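Local atomic coordinates of glutathione S-transferase 1 (Ascaris suum, PDB entry 4Q5F), a protein that conjugates reduced glutathione to a wide range of hydrophobic electrophiles, both exogenous and endogenous, and can also act as a glutathione peroxidase. Residues A98-I103 with V165-L170; M13-L18 with E67-V72. One frame throughout, in Å; residues are numbered along the deposited sequence.

Contact 1 (A98-I103 with V165-L170); sequences AQVDSI and VTWADL
Val100 turns its branched side chain straight at the start of helix 167-182. Its CG1, anti to the backbone N (chi1 172°), lies over one face of the Trp167 indole, 3.9 Å from the centroid of the five-membered ring, a CH-pi contact displaced toward the ring's rim. Val100 CG1 also meets Ala168 CB at 3.6 Å; a side chain as small as alanine lets the two backbones come close, with Val100 CA and Ala168 CA 6.2 Å apart. CG2, the other branch, rests against the methyl of Thr166, the N-cap residue, whose backbone N donates to Asp169 OD2 (2.8 Å). Next, Asp101 reaches the edge of the indole, its OD1 in the ring plane and 3.5 Å from Trp167 CZ2. A water accepts the N-H of Trp167 NE1 (3.0 Å), which satisfies this buried donor, and lies 3.1 Å from Asp101 OD1, bridging the two side chains. Arg81 of the same chain and Arg81 of the second subunit both form salt bridges with this carboxylate. Ile103 adds a looser apolar touch, CG2 to Ala168 CB. Around this seam, helix 129-155 packs on Ile103, while helix 27-37 of the thioredoxin-like domain packs on Trp167 through Ile33.

Contact 2 (M13-L18 with E67-V72); sequences MPQYKL and EVDGEV
Lys17 and Glu67 are joined by a salt bridge, NZ to OE2 at 2.8 Å, on the face of the sheet that carries both. The side chains run alongside: Lys17 starts with CG anti to its backbone N (chi1 177°) and bends only at its last torsion, which brings the ammonium to the syn side of the carboxylate, somewhat out of its plane. Long, flexible residues suit this position: the chains meet at their CB atoms, part, and converge again where NZ reaches OE2, which also lies close to Lys17 CD and CE. Beneath them the backbones form an antiparallel hydrogen-bonded pair, Lys17 N to Glu67 O (3.0 Å) and Glu67 N to Lys17 O (2.7 Å). Farther along, Asp69 N donates to Gln15 O at 3.1 Å, and Asp69 OD1 accepts from Gln15 N at 2.9 Å. The aspartate thus takes up an N-H where regular pairing has ended, its other oxygen near the Pro14 ring.

Tyr16 and Val68, a non-hydrogen-bonded pair, point to the opposite face, where Tyr16 CE1 touches Val68 CG1 at 4.0 Å. The tyrosine ring meets Phe34 of helix 27-37, and Val68 packs on Met95 of the second subunit. Just past Val68 the chain reverses through a type I' turn, Val68 to Glu71: Asp69 tolerates its left-handed backbone (phi 50°), and at Gly70 (phi 93°) a CB would jam against the carbonyl O of Asp69. Strand 16-21, parallel to 42-46 and antiparallel to 65-68, which forms a hairpin with 71-74 before helix 76-86, gives the order of the thioredoxin-like domain.

How the contacts relate
From the N terminus the chain enters strand 16-21, passes through helix 27-37 and strand 42-46, and returns at 65-68, where contact 2 closes a loop of 48 residues within the thioredoxin-like domain. It then crosses into the helical C-terminal domain. There contact 1 brings the beginning of helix 167-182 back to helix 94-114 after 61 residues, 43 of them helical. The two loops follow in series, neither enclosing nor crossing the other, and their centres lie 23 Å apart. Helix 27-37 touches both contacts, while the dimer interface links them across subunits: Val72 O in contact 2 accepts a hydrogen bond from Gln99 NE2, in contact 1 of the second subunit.

Contact 1 (A98-I103 with V165-L170)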
loop_
_atom_site.group_PDB
_atom_site.type_symbol
_atom_site.label_atom_id
_atom_site.label_comp_id
_atom_site.label_asym_id
_atom_site.label_seq_id
_atom_site.Cartn_x
_atom_site.Cartn_y
_atom_site.Cartn_z
ATOM N N ALA B 98 4.988 -8.326 -9.259
ATOM C CA ALA B 98 5.624 -7.270 -8.488
ATOM C C ALA B 98 5.489 -5.930 -9.202
ATOM O O ALA B 98 5.229 -4.907 -8.571
ATOM C CB ALA B 98 7.085 -7.601 -8.248
ATOM N N GLN B 99 5.665 -5.939 -10.520
ATOM C CA GLN B 99 5.528 -4.724 -11.316
ATOM C C GLN B 99 4.097 -4.200 -11.238
ATOM O O GLN B 99 3.873 -2.989 -11.238
ATOM C CB GLN B 99 5.916 -4.980 -12.774
ATOM C CG GLN B 99 7.397 -5.267 -12.988
ATOM C CD GLN B 99 8.289 -4.093 -12.623
ATOM O OE1 GLN B 99 7.858 -2.939 -12.631
ATOM N NE2 GLN B 99 9.541 -4.386 -12.298
ATOM N N VAL B 100 3.131 -5.114 -11.172
ATOM C CA VAL B 100 1.735 -4.735 -10.986
ATOM C C VAL B 100 1.579 -4.065 -9.623
ATOM O O VAL B 100 0.967 -3.005 -9.515
ATOM C CB VAL B 100 0.786 -5.960 -11.095
ATOM C CG1 VAL B 100 -0.659 -5.590 -10.700
ATOM C CG2 VAL B 100 0.847 -6.554 -12.503
ATOM N N ASP B 101 2.142 -4.682 -8.588
ATOM C CA ASP B 101 2.116 -4.103 -7.250
ATOM C C ASP B 101 2.774 -2.729 -7.252
ATOM O O ASP B 101 2.308 -1.802 -6.590
ATOM C CB ASP B 101 2.849 -5.005 -6.255
ATOM C CG ASP B 101 2.100 -6.286 -5.958
ATOM O OD1 ASP B 101 0.930 -6.412 -6.380
ATOM O OD2 ASP B 101 2.682 -7.163 -5.287
ATOM N N SER B 102 3.862 -2.610 -8.007
ATOM C CA SER B 102 4.666 -1.398 -8.012
ATOM C C SER B 102 3.882 -0.208 -8.553
ATOM O O SER B 102 3.845 0.851 -7.930
ATOM C CB SER B 102 5.934 -1.607 -8.843
ATOM O OG SER B 102 6.835 -0.525 -8.676
ATOM N N ILE B 103 3.248 -0.380 -9.707
ATOM C CA ILE B 103 2.537 0.728 -10.330
ATOM C C ILE B 103 1.312 1.138 -9.514
ATOM O O ILE B 103 0.948 2.311 -9.484
ATOM C CB ILE B 103 2.120 0.404 -11.787
ATOM C CG1 ILE B 103 1.486 1.629 -12.460
ATOM C CG2 ILE B 103 1.164 -0.778 -11.831
ATOM C CD1 ILE B 103 2.412 2.830 -12.579
ATOM N N VAL B 165 -5.023 -7.377 -19.410
ATOM C CA VAL B 165 -5.450 -6.571 -18.273
ATOM C C VAL B 165 -5.091 -7.219 -16.933
ATOM O O VAL B 165 -5.104 -8.444 -16.804
ATOM C CB VAL B 165 -6.981 -6.306 -18.336
ATOM C CG1 VAL B 165 -7.779 -7.535 -17.891
ATOM C CG2 VAL B 165 -7.354 -5.090 -17.507
ATOM N N THR B 166 -4.764 -6.386 -15.949
ATOM C CA THR B 166 -4.516 -6.841 -14.583
ATOM C C THR B 166 -5.416 -6.074 -13.615
ATOM O O THR B 166 -6.101 -5.132 -14.013
ATOM C CB THR B 166 -3.044 -6.643 -14.168
ATOM O OG1 THR B 166 -2.729 -5.244 -14.148
ATOM C CG2 THR B 166 -2.108 -7.364 -15.131
ATOM N N TRP B 167 -5.412 -6.472 -12.348
ATOM C CA TRP B 167 -6.288 -5.847 -11.362
ATOM C C TRP B 167 -5.905 -4.392 -11.111
ATOM O O TRP B 167 -6.761 -3.568 -10.794
ATOM C CB TRP B 167 -6.284 -6.631 -10.045
ATOM C CG TRP B 167 -4.948 -6.701 -9.360
ATOM C CD1 TRP B 167 -4.030 -7.706 -9.453
ATOM C CD2 TRP B 167 -4.387 -5.733 -8.462
ATOM N NE1 TRP B 167 -2.935 -7.425 -8.674
ATOM C CE2 TRP B 167 -3.130 -6.219 -8.055
ATOM C CE3 TRP B 167 -4.829 -4.503 -7.965
ATOM C CZ2 TRP B 167 -2.306 -5.517 -7.177
ATOM C CZ3 TRP B 167 -4.010 -3.809 -7.093
ATOM C CH2 TRP B 167 -2.764 -4.317 -6.707
ATOM N N ALA B 168 -4.622 -4.077 -11.256
ATOM C CA ALA B 168 -4.158 -2.705 -11.089
ATOM C C ALA B 168 -4.759 -1.817 -12.169
ATOM O O ALA B 168 -5.134 -0.675 -11.907
ATOM C CB ALA B 168 -2.640 -2.646 -11.135
ATOM N N ASP B 169 -4.854 -2.350 -13.384
ATOM C CA ASP B 169 -5.446 -1.614 -14.494
ATOM C C ASP B 169 -6.900 -1.261 -14.202
ATOM O O ASP B 169 -7.335 -0.133 -14.430
ATOM C CB ASP B 169 -5.367 -2.433 -15.783
ATOM C CG ASP B 169 -3.939 -2.694 -16.226
ATOM O OD1 ASP B 169 -3.144 -1.731 -16.280
ATOM O OD2 ASP B 169 -3.610 -3.865 -16.518
ATOM N N LEU B 170 -7.648 -2.237 -13.694
ATOM C CA LEU B 170 -9.071 -2.058 -13.431
ATOM C C LEU B 170 -9.335 -0.983 -12.379
ATOM O O LEU B 170 -10.212 -0.135 -12.549
ATOM C CB LEU B 170 -9.691 -3.382 -12.978
ATOM C CG LEU B 170 -9.580 -4.553 -13.961
ATOM C CD1 LEU B 170 -10.110 -5.830 -13.330
ATOM C CD2 LEU B 170 -10.320 -4.248 -15.255
HETATM O O HOH W 1 -0.057 -8.417 -8.574
#

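Contact 2 (M13-L18 with E67-V72)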
loop_
_atom_site.group_PDB
_atom_site.type_symbol
_atom_site.label_atom_id
_atom_site.label_comp_id
_atom_site.label_asym_id
_atom_site.label_seq_id
_atom_site.Cartn_x
_atom_site.Cartn_y
_atom_site.Cartn_z
ATOM N N MET B 13 -14.653 -24.057 -6.295
ATOM C CA MET B 13 -15.979 -23.456 -6.212
ATOM C C MET B 13 -16.152 -22.723 -4.883
ATOM O O MET B 13 -16.823 -23.222 -3.980
ATOM C CB MET B 13 -17.059 -24.527 -6.373
ATOM N N PRO B 14 -15.540 -21.534 -4.760
ATOM C CA PRO B 14 -15.544 -20.761 -3.516
ATOM C C PRO B 14 -16.615 -19.671 -3.488
ATOM O O PRO B 14 -17.011 -19.168 -4.541
ATOM C CB PRO B 14 -14.145 -20.139 -3.507
ATOM C CG PRO B 14 -13.739 -20.063 -4.985
ATOM C CD PRO B 14 -14.737 -20.862 -5.793
ATOM N N GLN B 15 -17.067 -19.315 -2.288
ATOM C CA GLN B 15 -18.136 -18.335 -2.110
ATOM C C GLN B 15 -17.604 -16.992 -1.612
ATOM O O GLN B 15 -16.883 -16.930 -0.614
ATOM C CB GLN B 15 -19.185 -18.881 -1.141
ATOM C CG GLN B 15 -20.142 -19.872 -1.788
ATOM C CD GLN B 15 -21.075 -20.532 -0.791
ATOM O OE1 GLN B 15 -20.779 -20.606 0.402
ATOM N NE2 GLN B 15 -22.211 -21.015 -1.281
ATOM N N TYR B 16 -17.981 -15.924 -2.314
ATOM C CA TYR B 16 -17.446 -14.588 -2.064
ATOM C C TYR B 16 -18.518 -13.600 -1.612
ATOM O O TYR B 16 -19.576 -13.491 -2.233
ATOM C CB TYR B 16 -16.789 -14.046 -3.335
ATOM C CG TYR B 16 -15.553 -14.802 -3.762
ATOM C CD1 TYR B 16 -14.359 -14.670 -3.067
ATOM C CD2 TYR B 16 -15.575 -15.639 -4.870
ATOM C CE1 TYR B 16 -13.225 -15.356 -3.456
ATOM C CE2 TYR B 16 -14.446 -16.328 -5.268
ATOM C CZ TYR B 16 -13.274 -16.183 -4.559
ATOM O OH TYR B 16 -12.148 -16.869 -4.953
ATOM N N LYS B 17 -18.228 -12.878 -0.533
ATOM C CA LYS B 17 -19.072 -11.772 -0.089
ATOM C C LYS B 17 -18.226 -10.522 0.152
ATOM O O LYS B 17 -17.305 -10.528 0.971
ATOM C CB LYS B 17 -19.832 -12.147 1.185
ATOM C CG LYS B 17 -20.681 -11.018 1.753
ATOM C CD LYS B 17 -21.595 -11.521 2.856
ATOM C CE LYS B 17 -21.961 -10.427 3.844
ATOM N NZ LYS B 17 -21.509 -10.767 5.222
ATOM N N LEU B 18 -18.547 -9.457 -0.576
ATOM C CA LEU B 18 -17.869 -8.176 -0.429
ATOM C C LEU B 18 -18.759 -7.214 0.342
ATOM O O LEU B 18 -19.895 -6.959 -0.056
ATOM C CB LEU B 18 -17.546 -7.588 -1.805
ATOM C CG LEU B 18 -16.852 -6.221 -1.814
ATOM C CD1 LEU B 18 -15.406 -6.344 -1.359
ATOM C CD2 LEU B 18 -16.936 -5.588 -3.193
ATOM N N GLU B 67 -15.168 -11.550 2.362
ATOM C CA GLU B 67 -15.406 -12.825 3.021
ATOM C C GLU B 67 -15.218 -13.963 2.027
ATOM O O GLU B 67 -15.854 -13.991 0.973
ATOM C CB GLU B 67 -16.803 -12.865 3.638
ATOM C CG GLU B 67 -16.801 -12.629 5.139
ATOM C CD GLU B 67 -18.189 -12.398 5.698
ATOM O OE1 GLU B 67 -18.710 -13.296 6.394
ATOM O OE2 GLU B 67 -18.757 -11.314 5.448
ATOM N N VAL B 68 -14.324 -14.886 2.368
ATOM C CA VAL B 68 -14.019 -16.028 1.517
ATOM C C VAL B 68 -14.332 -17.310 2.275
ATOM O O VAL B 68 -13.540 -17.757 3.109
ATOM C CB VAL B 68 -12.534 -16.047 1.101
ATOM C CG1 VAL B 68 -12.307 -17.081 0.009
ATOM C CG2 VAL B 68 -12.088 -14.669 0.635
ATOM N N ASP B 69 -15.487 -17.898 1.977
ATOM C CA ASP B 69 -15.971 -19.067 2.702
ATOM C C ASP B 69 -15.916 -18.821 4.207
ATOM O O ASP B 69 -15.391 -19.637 4.966
ATOM C CB ASP B 69 -15.155 -20.308 2.330
ATOM C CG ASP B 69 -15.370 -20.738 0.888
ATOM O OD1 ASP B 69 -16.442 -20.431 0.323
ATOM O OD2 ASP B 69 -14.468 -21.391 0.322
ATOM N N GLY B 70 -16.450 -17.678 4.625
ATOM C CA GLY B 70 -16.515 -17.327 6.031
ATOM C C GLY B 70 -15.347 -16.494 6.530
ATOM O O GLY B 70 -15.528 -15.634 7.392
ATOM N N GLU B 71 -14.151 -16.736 6.000
ATOM C CA GLU B 71 -12.960 -16.052 6.501
ATOM C C GLU B 71 -12.888 -14.609 6.010
ATOM O O GLU B 71 -13.130 -14.325 4.838
ATOM C CB GLU B 71 -11.683 -16.798 6.114
ATOM C CG GLU B 71 -10.435 -16.186 6.742
ATOM C CD GLU B 71 -9.186 -17.022 6.537
ATOM O OE1 GLU B 71 -9.310 -18.219 6.199
ATOM O OE2 GLU B 71 -8.077 -16.474 6.718
ATOM N N VAL B 72 -12.529 -13.711 6.922
ATOM C CA VAL B 72 -12.558 -12.276 6.666
ATOM C C VAL B 72 -11.175 -11.729 6.322
ATOM O O VAL B 72 -10.181 -12.067 6.968
ATOM C CB VAL B 72 -13.109 -11.526 7.898
ATOM C CG1 VAL B 72 -13.079 -10.015 7.689
ATOM C CG2 VAL B 72 -14.525 -11.991 8.206
#